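Local coordinates for protein enolase (PDB 3UGV) that probably acts as a magnesium-dependent enzyme of the enolase superfamily, abstracting a proton next to a carboxylate of a substrate not identified here, at residues V38-Q43 and A352-Q357; L102-I107 and D137-A142; S124-S129 and N278-R283; K169-V174 and P202-E207. One frame throughout, in Å; residues are numbered along the deposited sequence.

Overall arrangement
Contact 1 opens first along the chain, on strand 30-47, and closes last, more than 300 residues on, so the other three nest inside its loop. Contact 2 joins helix 104-114 to the end of helix 123-142. Before that loop closes, contact 3 begins on the same helix 123-142 and runs to the chain after strand 273-275, so contacts 2 and 3 cross, their centres 18 Å apart. Contact 4 lies within the loop of contact 3, pairing barrel helices 171-183 and 202-216. Contact 3 thus joins the capping domain to the barrel, and contact 1 ties the N-terminal sheet to chain beyond the last barrel strand; contacts 2 and 4 each stay within a domain.

Contact 1: V38-Q43 and A352-Q357; sequences VLLKLQ and ADPILQ
Pro354 brings the one ring of this contact, and Leu40 meets it along its CB-CG-CD side: Leu40 CD1 lies 3.8 Å from Pro354 CB and 4.0 Å from Pro354 CD, CG being as near as CB. The two side chains cross obliquely, and a single methyl does the touching. The other branch reaches the next residue, with Leu40 CD2 4.2 Å from Ile355 CG2, here at about a right angle. Leu40 can serve both because its CG is anti to the carbonyl carbon (chi1 -54°), which points both methyls at the 353-355 turn. Pro354 and Ile355 are consecutive in this 3-10 turn, within which Leu356 N bonds to Asp353 O at 3.0 Å. In the enolase superfamily fold this is a seam between the N-terminal capping domain, whose strand 30-47 edges a three-stranded antiparallel sheet, and the C-terminal part of the chain. Val38, two residues back on the same side of the strand, adds a looser touch, Val38 CG2 to Ile355 CG2 at 4.3 Å. Around them Leu58 of strand 52-65 packs on Leu40 and Ile355, while Val383 and Val384 of helix 381-387 touch Pro354 and Ile355 respectively.

Contact 2: L102-I107 and D137-A142; sequences LAPAEI and DALARA
Leu139 and Leu102 have the most surface buried here, yet their closest partners differ. Leu139 turns its CD2 methyl against the ring of Pro104, 3.8 Å from Pro104 CG and equally near Pro104 CD, with the two side chains at about a right angle. Its CG stands anti to the backbone N (chi1 -177°), which carries the methyl out from helix 123-142 to the first turn of helix 104-114. Leu102, in the chain just before that helix, comes in beside it: Leu102 CD1 rests 3.9 Å from Ala138 CB and 4.2 Å from Leu139 N, so one methyl meets the alanine CB and lies beside the helix backbone. Pro104, third in buried area, also touches Val135 and Trp136 one turn earlier on the same helix. The contact across the segments is wholly apolar. The charged pair of helix 123-142 is internal to it: Arg141 NE bonds to Asp137 OD2 at 2.9 Å, with the acceptor 3° from the guanidinium plane, and Asp137 OD2 also takes the backbone N of Arg72. Thr149 of a second subunit packs on Leu139. Since Ile107, further along its helix, meets Val131, further back on the other, the helices run roughly antiparallel, as expected of the helical part of the capping domain in the mandelate racemase and muconate lactonizing enzyme family.

Contact 3: S124-S129 and N278-R283; sequences SMIAAS and NFYGPR
Met125 and Tyr280 lie alongside with their chains pointing opposite ways, the thioether running by the edge of the phenol ring and not over its face. Met125 CG lies in the ring plane, 3.8 Å from Tyr280 CD1, and Met125 CB is nearly as close to the same carbon at 3.9 Å. Met125 sets out with CG anti to its nitrogen (chi1 179°) and then bends at chi2 and chi3, so that its terminal methyl turns past the ring to the backbone beyond it. There Met125 CE sits 3.7 Å from Gly281 N and as near to Gly281 CA. Gly281 has a positive phi of 98°, and without a side chain it lets the methyl rest on its backbone; it occupies the N-cap position of helix 282-290. This is where the capping domain, through helix 123-142, meets the barrel domain of the enolase superfamily: the 278-283 chain follows barrel strand 273-275, and Glu277, just before it, is a magnesium ligand. A bound magnesium ion lies about 13 Å from the Tyr280 side chain, too far for direct coordination. Ile126 approaches the same ring edge further out, its CG1 close to the ring plane and 4.4 Å from Tyr280 CE1, its CD1 4.3 Å from Tyr280 OH. Tyr280 N bonds to Glu284 OE1, while its hydroxyl has a weak hydrogen bond with Arg303 NE. Val118 and Gly119 of a third subunit also pack on Ile126 and Tyr280 respectively.

Contact 4: K169-V174 and P202-E207; sequences KSPAEV and PAVDIE
Pro171 is the residue of 169-174 that meets helix 202-216, touching Val204 and Glu207 with one ring. The walk to it starts at Lys169, which takes no part across the contact but is held by two bonds, its NZ in a salt bridge with Glu177 and its O accepting from Arg199 NH2. Ser170 follows as N-cap of helix 171-183: its OG accepts a weak bond from Glu173 N, 3.3 Å long with an N-H...O angle of 155°, and donates to Glu173 OE1 at 3.3 Å on the anti lone pair of that oxygen. Pro171 then begins the helix and turns its ring to the neighbour. Its CG lies 4.0 Å from Val204 CG1, the side chains at about a right angle, and CD is as near to the same methyl. The other partner crosses the ring on a slant: Glu207 is extended beyond a CG anti to its own nitrogen (chi1 -163°), which lays the carboxylate beside the proline, OE2 3.3 Å from Pro171 CG and 3.9 Å from Pro171 CB. Further on, Val174 packs on Thr208 and Val212 of the same second helix. The two helices follow strands 157-162 and 192-196, so they are successive outer helices of the barrel. Chemically, a carboxylate oxygen touches carbon near the start of helix 171-183, whose dipole may favour that negative charge slightly; with neither hydrogen bond nor salt bridge between the segments, van der Waals contact of the proline ring with Val204 and the Glu207 carboxylate makes up this surface pairing.

Contact 1: V38-Q43 and A352-Q357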
loop_
_atom_site.group_PDB
_atom_site.type_symbol
_atom_site.label_atom_id
_atom_site.label_comp_id
_atom_site.label_asym_id
_atom_site.label_seq_id
_atom_site.Cartn_x
_atom_site.Cartn_y
_atom_site.Cartn_z
ATOM N N VAL F 38 46.845 11.856 -12.333
ATOM C CA VAL F 38 47.188 13.042 -13.097
ATOM C C VAL F 38 46.130 14.115 -12.895
ATOM O O VAL F 38 45.080 13.855 -12.316
ATOM C CB VAL F 38 47.399 12.751 -14.598
ATOM C CG1 VAL F 38 48.128 11.433 -14.775
ATOM C CG2 VAL F 38 46.093 12.727 -15.325
ATOM N N LEU F 39 46.428 15.325 -13.354
ATOM C CA LEU F 39 45.543 16.457 -13.162
ATOM C C LEU F 39 45.599 17.300 -14.415
ATOM O O LEU F 39 46.649 17.844 -14.753
ATOM C CB LEU F 39 45.970 17.285 -11.943
ATOM C CG LEU F 39 44.934 18.283 -11.405
ATOM C CD1 LEU F 39 43.820 17.556 -10.661
ATOM C CD2 LEU F 39 45.563 19.338 -10.500
ATOM N N LEU F 40 44.475 17.395 -15.116
ATOM C CA LEU F 40 44.437 18.131 -16.370
ATOM C C LEU F 40 43.767 19.475 -16.168
ATOM O O LEU F 40 42.950 19.640 -15.262
ATOM C CB LEU F 40 43.695 17.343 -17.449
ATOM C CG LEU F 40 44.161 15.917 -17.747
ATOM C CD1 LEU F 40 43.348 15.345 -18.898
ATOM C CD2 LEU F 40 45.658 15.864 -18.057
ATOM N N LYS F 41 44.133 20.438 -17.007
ATOM C CA LYS F 41 43.479 21.732 -17.016
ATOM C C LYS F 41 42.346 21.675 -18.038
ATOM O O LYS F 41 42.600 21.491 -19.232
ATOM C CB LYS F 41 44.476 22.830 -17.386
ATOM C CG LYS F 41 44.276 24.120 -16.609
ATOM C CD LYS F 41 44.500 23.884 -15.122
ATOM C CE LYS F 41 44.347 25.169 -14.323
ATOM N NZ LYS F 41 44.786 24.998 -12.903
ATOM N N LEU F 42 41.105 21.806 -17.565
ATOM C CA LEU F 42 39.928 21.727 -18.440
ATOM C C LEU F 42 39.874 22.849 -19.484
ATOM O O LEU F 42 40.241 23.992 -19.203
ATOM C CB LEU F 42 38.632 21.740 -17.620
ATOM C CG LEU F 42 38.344 20.574 -16.673
ATOM C CD1 LEU F 42 37.168 20.937 -15.754
ATOM C CD2 LEU F 42 38.070 19.299 -17.458
ATOM N N GLN F 43 39.405 22.514 -20.682
ATOM C CA GLN F 43 39.220 23.498 -21.742
ATOM C C GLN F 43 38.188 24.540 -21.323
ATOM O O GLN F 43 38.420 25.748 -21.435
ATOM C CB GLN F 43 38.786 22.821 -23.048
ATOM C CG GLN F 43 38.352 23.811 -24.124
ATOM C CD GLN F 43 38.153 23.171 -25.494
ATOM O OE1 GLN F 43 38.309 21.960 -25.658
ATOM N NE2 GLN F 43 37.807 23.993 -26.487
ATOM N N ALA F 352 38.723 13.959 -20.631
ATOM C CA ALA F 352 39.811 12.979 -20.535
ATOM C C ALA F 352 40.559 12.697 -21.852
ATOM O O ALA F 352 41.518 11.929 -21.864
ATOM C CB ALA F 352 39.319 11.672 -19.905
ATOM N N ASP F 353 40.141 13.330 -22.946
ATOM C CA ASP F 353 40.794 13.144 -24.254
ATOM C C ASP F 353 42.315 13.361 -24.272
ATOM O O ASP F 353 43.035 12.686 -25.014
ATOM C CB ASP F 353 40.151 14.055 -25.313
ATOM C CG ASP F 353 38.901 13.449 -25.928
ATOM O OD1 ASP F 353 38.401 12.436 -25.390
ATOM O OD2 ASP F 353 38.419 13.990 -26.949
ATOM N N PRO F 354 42.811 14.329 -23.485
ATOM C CA PRO F 354 44.250 14.602 -23.568
ATOM C C PRO F 354 45.141 13.403 -23.234
ATOM O O PRO F 354 46.225 13.307 -23.801
ATOM C CB PRO F 354 44.448 15.730 -22.558
ATOM C CG PRO F 354 43.139 16.457 -22.570
ATOM C CD PRO F 354 42.092 15.383 -22.746
ATOM N N ILE F 355 44.698 12.501 -22.364
ATOM C CA ILE F 355 45.527 11.351 -21.993
ATOM C C ILE F 355 45.313 10.130 -22.894
ATOM O O ILE F 355 45.902 9.081 -22.672
ATOM C CB ILE F 355 45.355 10.959 -20.510
ATOM C CG1 ILE F 355 43.883 10.784 -20.162
ATOM C CG2 ILE F 355 45.974 12.010 -19.609
ATOM C CD1 ILE F 355 43.333 9.445 -20.540
ATOM N N LEU F 356 44.463 10.272 -23.905
ATOM C CA LEU F 356 44.276 9.207 -24.881
ATOM C C LEU F 356 44.984 9.566 -26.181
ATOM O O LEU F 356 45.020 10.735 -26.582
ATOM C CB LEU F 356 42.789 8.971 -25.183
ATOM C CG LEU F 356 41.794 8.685 -24.064
ATOM C CD1 LEU F 356 40.402 8.485 -24.663
ATOM C CD2 LEU F 356 42.233 7.460 -23.276
ATOM N N GLN F 357 45.535 8.551 -26.836
ATOM C CA GLN F 357 46.118 8.721 -28.158
ATOM C C GLN F 357 45.021 8.946 -29.182
ATOM O O GLN F 357 45.122 9.829 -30.036
ATOM C CB GLN F 357 46.947 7.492 -28.530
ATOM C CG GLN F 357 48.251 7.400 -27.756
ATOM C CD GLN F 357 49.157 6.301 -28.258
ATOM O OE1 GLN F 357 49.011 5.818 -29.382
ATOM N NE2 GLN F 357 50.097 5.887 -27.419
#

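Contact 2: L102-I107 and D137-A142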
loop_
_atom_site.group_PDB
_atom_site.type_symbol
_atom_site.label_atom_id
_atom_site.label_comp_id
_atom_site.label_asym_id
_atom_site.label_seq_id
_atom_site.Cartn_x
_atom_site.Cartn_y
_atom_site.Cartn_z
ATOM N N LEU F 102 42.661 -13.789 -13.402
ATOM C CA LEU F 102 42.168 -12.508 -13.875
ATOM C C LEU F 102 40.719 -12.708 -14.312
ATOM O O LEU F 102 40.429 -12.799 -15.506
ATOM C CB LEU F 102 43.024 -12.018 -15.043
ATOM C CG LEU F 102 43.076 -10.534 -15.409
ATOM C CD1 LEU F 102 41.862 -10.132 -16.202
ATOM C CD2 LEU F 102 43.254 -9.665 -14.170
ATOM N N ALA F 103 39.821 -12.792 -13.330
ATOM C CA ALA F 103 38.405 -13.054 -13.569
ATOM C C ALA F 103 37.548 -11.972 -12.922
ATOM O O ALA F 103 37.414 -11.944 -11.700
ATOM C CB ALA F 103 38.028 -14.417 -13.022
ATOM N N PRO F 104 36.954 -11.086 -13.749
ATOM C CA PRO F 104 36.247 -9.882 -13.291
ATOM C C PRO F 104 35.293 -10.176 -12.152
ATOM O O PRO F 104 35.386 -9.563 -11.094
ATOM C CB PRO F 104 35.455 -9.453 -14.528
ATOM C CG PRO F 104 36.276 -9.899 -15.655
ATOM C CD PRO F 104 36.943 -11.194 -15.218
ATOM N N ALA F 105 34.392 -11.123 -12.373
ATOM C CA ALA F 105 33.341 -11.413 -11.414
ATOM C C ALA F 105 33.866 -11.914 -10.070
ATOM O O ALA F 105 33.356 -11.527 -9.019
ATOM C CB ALA F 105 32.357 -12.392 -12.005
ATOM N N GLU F 106 34.882 -12.768 -10.099
ATOM C CA GLU F 106 35.455 -13.262 -8.855
ATOM C C GLU F 106 36.151 -12.123 -8.129
ATOM O O GLU F 106 36.085 -12.012 -6.909
ATOM C CB GLU F 106 36.416 -14.425 -9.116
ATOM C CG GLU F 106 35.716 -15.621 -9.761
ATOM C CD GLU F 106 36.570 -16.878 -9.825
ATOM O OE1 GLU F 106 37.741 -16.849 -9.380
ATOM O OE2 GLU F 106 36.052 -17.902 -10.327
ATOM N N ILE F 107 36.797 -11.262 -8.902
ATOM C CA ILE F 107 37.545 -10.149 -8.350
ATOM C C ILE F 107 36.633 -9.066 -7.769
ATOM O O ILE F 107 36.934 -8.492 -6.729
ATOM C CB ILE F 107 38.459 -9.541 -9.415
ATOM C CG1 ILE F 107 39.575 -10.526 -9.767
ATOM C CG2 ILE F 107 39.016 -8.221 -8.942
ATOM C CD1 ILE F 107 40.600 -9.982 -10.761
ATOM N N ASP F 137 38.831 -4.972 -19.393
ATOM C CA ASP F 137 39.566 -4.592 -20.590
ATOM C C ASP F 137 40.616 -5.645 -20.880
ATOM O O ASP F 137 40.791 -6.049 -22.027
ATOM C CB ASP F 137 40.225 -3.214 -20.459
ATOM C CG ASP F 137 41.091 -2.867 -21.666
ATOM O OD1 ASP F 137 40.539 -2.686 -22.777
ATOM O OD2 ASP F 137 42.326 -2.779 -21.503
ATOM N N ALA F 138 41.312 -6.092 -19.839
ATOM C CA ALA F 138 42.314 -7.151 -20.001
ATOM C C ALA F 138 41.708 -8.458 -20.545
ATOM O O ALA F 138 42.244 -9.056 -21.470
ATOM C CB ALA F 138 43.072 -7.394 -18.689
ATOM N N LEU F 139 40.580 -8.884 -19.978
ATOM C CA LEU F 139 39.904 -10.097 -20.426
ATOM C C LEU F 139 39.499 -9.985 -21.887
ATOM O O LEU F 139 39.635 -10.928 -22.649
ATOM C CB LEU F 139 38.678 -10.384 -19.548
ATOM C CG LEU F 139 37.881 -11.659 -19.815
ATOM C CD1 LEU F 139 38.681 -12.917 -19.467
ATOM C CD2 LEU F 139 36.592 -11.620 -19.011
ATOM N N ALA F 140 38.994 -8.823 -22.277
ATOM C CA ALA F 140 38.631 -8.577 -23.669
ATOM C C ALA F 140 39.840 -8.708 -24.598
ATOM O O ALA F 140 39.764 -9.358 -25.637
ATOM C CB ALA F 140 38.019 -7.205 -23.801
ATOM N N ARG F 141 40.954 -8.085 -24.221
ATOM C CA ARG F 141 42.181 -8.172 -25.008
ATOM C C ARG F 141 42.645 -9.624 -25.115
ATOM O O ARG F 141 43.028 -10.090 -26.188
ATOM C CB ARG F 141 43.288 -7.288 -24.410
ATOM C CG ARG F 141 42.982 -5.797 -24.482
ATOM C CD ARG F 141 44.065 -4.929 -23.829
ATOM N NE ARG F 141 43.754 -3.505 -23.966
ATOM C CZ ARG F 141 44.033 -2.777 -25.046
ATOM N NH1 ARG F 141 44.634 -3.340 -26.086
ATOM N NH2 ARG F 141 43.710 -1.489 -25.092
ATOM N N ALA F 142 42.593 -10.337 -23.999
ATOM C CA ALA F 142 42.929 -11.750 -23.981
ATOM C C ALA F 142 42.063 -12.577 -24.940
ATOM O O ALA F 142 42.482 -13.632 -25.393
ATOM C CB ALA F 142 42.840 -12.302 -22.551
#

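Contact 3: S124-S129 and N278-R283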
loop_
_atom_site.group_PDB
_atom_site.type_symbol
_atom_site.label_atom_id
_atom_site.label_comp_id
_atom_site.label_asym_id
_atom_site.label_seq_id
_atom_site.Cartn_x
_atom_site.Cartn_y
_atom_site.Cartn_z
ATOM N N SER F 124 35.188 2.786 -1.099
ATOM C CA SER F 124 35.407 1.344 -1.299
ATOM C C SER F 124 34.974 0.912 -2.704
ATOM O O SER F 124 35.728 0.281 -3.440
ATOM C CB SER F 124 34.626 0.510 -0.271
ATOM O OG SER F 124 34.821 0.953 1.055
ATOM N N MET F 125 33.733 1.252 -3.040
ATOM C CA MET F 125 33.136 0.946 -4.323
ATOM C C MET F 125 33.993 1.516 -5.464
ATOM O O MET F 125 34.212 0.858 -6.481
ATOM C CB MET F 125 31.707 1.523 -4.365
ATOM C CG MET F 125 30.941 1.294 -5.673
ATOM S SD MET F 125 30.938 -0.448 -6.136
ATOM C CE MET F 125 29.178 -0.759 -6.193
ATOM N N ILE F 126 34.489 2.737 -5.271
ATOM C CA ILE F 126 35.261 3.430 -6.298
ATOM C C ILE F 126 36.592 2.746 -6.647
ATOM O O ILE F 126 36.972 2.678 -7.821
ATOM C CB ILE F 126 35.482 4.906 -5.928
ATOM C CG1 ILE F 126 34.127 5.615 -5.845
ATOM C CG2 ILE F 126 36.361 5.586 -6.960
ATOM C CD1 ILE F 126 34.217 7.089 -5.608
ATOM N N ALA F 127 37.294 2.232 -5.642
ATOM C CA ALA F 127 38.542 1.536 -5.908
ATOM C C ALA F 127 38.244 0.242 -6.648
ATOM O O ALA F 127 38.892 -0.071 -7.651
ATOM C CB ALA F 127 39.285 1.255 -4.639
ATOM N N ALA F 128 37.248 -0.497 -6.165
ATOM C CA ALA F 128 36.835 -1.740 -6.821
ATOM C C ALA F 128 36.352 -1.534 -8.258
ATOM O O ALA F 128 36.613 -2.369 -9.107
ATOM C CB ALA F 128 35.767 -2.455 -6.008
ATOM N N SER F 129 35.640 -0.436 -8.520
ATOM C CA SER F 129 35.104 -0.166 -9.860
ATOM C C SER F 129 36.226 0.077 -10.866
ATOM O O SER F 129 36.159 -0.369 -12.010
ATOM C CB SER F 129 34.149 1.032 -9.836
ATOM O OG SER F 129 32.957 0.739 -9.128
ATOM N N ASN F 278 24.740 8.868 -8.751
ATOM C CA ASN F 278 25.223 8.620 -7.387
ATOM C C ASN F 278 24.758 7.300 -6.771
ATOM O O ASN F 278 24.913 7.097 -5.567
ATOM C CB ASN F 278 24.831 9.764 -6.466
ATOM C CG ASN F 278 25.739 10.975 -6.620
ATOM O OD1 ASN F 278 26.881 10.981 -6.147
ATOM N ND2 ASN F 278 25.232 12.008 -7.280
ATOM N N PHE F 279 24.170 6.427 -7.592
ATOM C CA PHE F 279 23.824 5.071 -7.171
ATOM C C PHE F 279 25.093 4.268 -6.881
ATOM O O PHE F 279 25.898 4.021 -7.782
ATOM C CB PHE F 279 23.086 4.332 -8.289
ATOM C CG PHE F 279 21.672 4.779 -8.504
ATOM C CD1 PHE F 279 21.004 5.527 -7.549
ATOM C CD2 PHE F 279 21.003 4.427 -9.669
ATOM C CE1 PHE F 279 19.708 5.913 -7.751
ATOM C CE2 PHE F 279 19.709 4.825 -9.882
ATOM C CZ PHE F 279 19.053 5.562 -8.915
ATOM N N TYR F 280 25.271 3.837 -5.641
ATOM C CA TYR F 280 26.381 2.938 -5.328
ATOM C C TYR F 280 25.940 1.475 -5.404
ATOM O O TYR F 280 25.573 0.875 -4.396
ATOM C CB TYR F 280 26.985 3.279 -3.961
ATOM C CG TYR F 280 27.842 4.522 -4.014
ATOM C CD1 TYR F 280 29.179 4.442 -4.391
ATOM C CD2 TYR F 280 27.305 5.781 -3.722
ATOM C CE1 TYR F 280 29.968 5.575 -4.465
ATOM C CE2 TYR F 280 28.080 6.923 -3.806
ATOM C CZ TYR F 280 29.417 6.813 -4.175
ATOM O OH TYR F 280 30.208 7.938 -4.262
ATOM N N GLY F 281 25.950 0.917 -6.612
ATOM C CA GLY F 281 25.565 -0.471 -6.822
ATOM C C GLY F 281 24.127 -0.666 -7.295
ATOM O O GLY F 281 23.277 0.212 -7.134
ATOM N N PRO F 282 23.844 -1.832 -7.889
ATOM C CA PRO F 282 22.522 -2.118 -8.461
ATOM C C PRO F 282 21.428 -2.252 -7.410
ATOM O O PRO F 282 20.260 -1.963 -7.680
ATOM C CB PRO F 282 22.722 -3.473 -9.180
ATOM C CG PRO F 282 24.222 -3.643 -9.320
ATOM C CD PRO F 282 24.837 -2.890 -8.172
ATOM N N ARG F 283 21.780 -2.716 -6.224
ATOM C CA ARG F 283 20.773 -2.803 -5.180
ATOM C C ARG F 283 20.253 -1.392 -4.870
ATOM O O ARG F 283 19.062 -1.194 -4.622
ATOM C CB ARG F 283 21.292 -3.525 -3.930
ATOM C CG ARG F 283 20.380 -3.376 -2.697
ATOM C CD ARG F 283 20.716 -4.409 -1.654
ATOM N NE ARG F 283 20.423 -5.751 -2.151
ATOM C CZ ARG F 283 21.074 -6.852 -1.785
ATOM N NH1 ARG F 283 22.066 -6.779 -0.913
ATOM N NH2 ARG F 283 20.739 -8.025 -2.298
#

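Contact 4: K169-V174 and P202-E207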
loop_
_atom_site.group_PDB
_atom_site.type_symbol
_atom_site.label_atom_id
_atom_site.label_comp_id
_atom_site.label_asym_id
_atom_site.label_seq_id
_atom_site.Cartn_x
_atom_site.Cartn_y
_atom_site.Cartn_z
ATOM N N LYS F 169 27.195 30.504 -16.605
ATOM C CA LYS F 169 27.565 31.814 -17.138
ATOM C C LYS F 169 26.324 32.566 -17.612
ATOM O O LYS F 169 25.197 32.134 -17.368
ATOM C CB LYS F 169 28.571 31.648 -18.275
ATOM C CG LYS F 169 29.847 30.914 -17.838
ATOM C CD LYS F 169 30.853 30.805 -18.967
ATOM C CE LYS F 169 30.292 29.991 -20.126
ATOM N NZ LYS F 169 31.230 29.955 -21.290
ATOM N N SER F 170 26.520 33.695 -18.278
ATOM C CA SER F 170 25.394 34.524 -18.710
ATOM C C SER F 170 24.671 33.867 -19.879
ATOM O O SER F 170 25.271 33.078 -20.620
ATOM C CB SER F 170 25.893 35.896 -19.158
ATOM O OG SER F 170 26.609 35.779 -20.384
ATOM N N PRO F 171 23.385 34.207 -20.065
ATOM C CA PRO F 171 22.611 33.669 -21.191
ATOM C C PRO F 171 23.344 33.772 -22.530
ATOM O O PRO F 171 23.488 32.758 -23.220
ATOM C CB PRO F 171 21.356 34.548 -21.202
ATOM C CG PRO F 171 21.175 34.939 -19.755
ATOM C CD PRO F 171 22.562 35.041 -19.166
ATOM N N ALA F 172 23.794 34.972 -22.897
ATOM C CA ALA F 172 24.403 35.172 -24.212
ATOM C C ALA F 172 25.672 34.338 -24.367
ATOM O O ALA F 172 25.938 33.804 -25.430
ATOM C CB ALA F 172 24.687 36.650 -24.469
ATOM N N GLU F 173 26.449 34.228 -23.298
ATOM C CA GLU F 173 27.657 33.417 -23.322
ATOM C C GLU F 173 27.326 31.940 -23.451
ATOM O O GLU F 173 28.049 31.192 -24.094
ATOM C CB GLU F 173 28.451 33.603 -22.038
ATOM C CG GLU F 173 29.343 34.811 -21.986
ATOM C CD GLU F 173 30.215 34.785 -20.753
ATOM O OE1 GLU F 173 29.674 34.991 -19.644
ATOM O OE2 GLU F 173 31.431 34.527 -20.889
ATOM N N VAL F 174 26.239 31.515 -22.818
ATOM C CA VAL F 174 25.884 30.101 -22.835
ATOM C C VAL F 174 25.323 29.728 -24.206
ATOM O O VAL F 174 25.605 28.649 -24.735
ATOM C CB VAL F 174 24.919 29.738 -21.681
ATOM C CG1 VAL F 174 24.318 28.356 -21.891
ATOM C CG2 VAL F 174 25.661 29.806 -20.352
ATOM N N PRO F 202 16.215 32.363 -10.704
ATOM C CA PRO F 202 15.585 31.337 -11.550
ATOM C C PRO F 202 15.188 31.875 -12.927
ATOM O O PRO F 202 15.231 31.148 -13.921
ATOM C CB PRO F 202 14.309 31.002 -10.791
ATOM C CG PRO F 202 14.555 31.433 -9.410
ATOM C CD PRO F 202 15.472 32.587 -9.457
ATOM N N ALA F 203 14.794 33.143 -12.983
ATOM C CA ALA F 203 14.360 33.735 -14.235
ATOM C C ALA F 203 15.508 33.687 -15.221
ATOM O O ALA F 203 15.289 33.580 -16.416
ATOM C CB ALA F 203 13.897 35.184 -14.028
ATOM N N VAL F 204 16.736 33.767 -14.717
ATOM C CA VAL F 204 17.891 33.785 -15.600
ATOM C C VAL F 204 18.208 32.380 -16.128
ATOM O O VAL F 204 18.723 32.229 -17.233
ATOM C CB VAL F 204 19.110 34.450 -14.930
ATOM C CG1 VAL F 204 20.256 34.559 -15.907
ATOM C CG2 VAL F 204 18.736 35.838 -14.427
ATOM N N ASP F 205 17.892 31.352 -15.348
ATOM C CA ASP F 205 18.026 29.972 -15.829
ATOM C C ASP F 205 17.150 29.776 -17.063
ATOM O O ASP F 205 17.572 29.217 -18.070
ATOM C CB ASP F 205 17.573 28.970 -14.757
ATOM C CG ASP F 205 18.651 28.650 -13.746
ATOM O OD1 ASP F 205 19.848 28.771 -14.071
ATOM O OD2 ASP F 205 18.292 28.254 -12.619
ATOM N N ILE F 206 15.914 30.237 -16.960
ATOM C CA ILE F 206 14.934 30.065 -18.016
ATOM C C ILE F 206 15.355 30.892 -19.227
ATOM O O ILE F 206 15.258 30.459 -20.371
ATOM C CB ILE F 206 13.544 30.508 -17.510
ATOM C CG1 ILE F 206 12.995 29.458 -16.536
ATOM C CG2 ILE F 206 12.586 30.763 -18.674
ATOM C CD1 ILE F 206 11.761 29.896 -15.811
ATOM N N GLU F 207 15.829 32.097 -18.948
ATOM C CA GLU F 207 16.354 32.991 -19.963
ATOM C C GLU F 207 17.461 32.286 -20.739
ATOM O O GLU F 207 17.519 32.361 -21.970
ATOM C CB GLU F 207 16.902 34.232 -19.270
ATOM C CG GLU F 207 17.130 35.427 -20.146
ATOM C CD GLU F 207 17.752 36.572 -19.359
ATOM O OE1 GLU F 207 17.261 36.864 -18.240
ATOM O OE2 GLU F 207 18.743 37.159 -19.849
#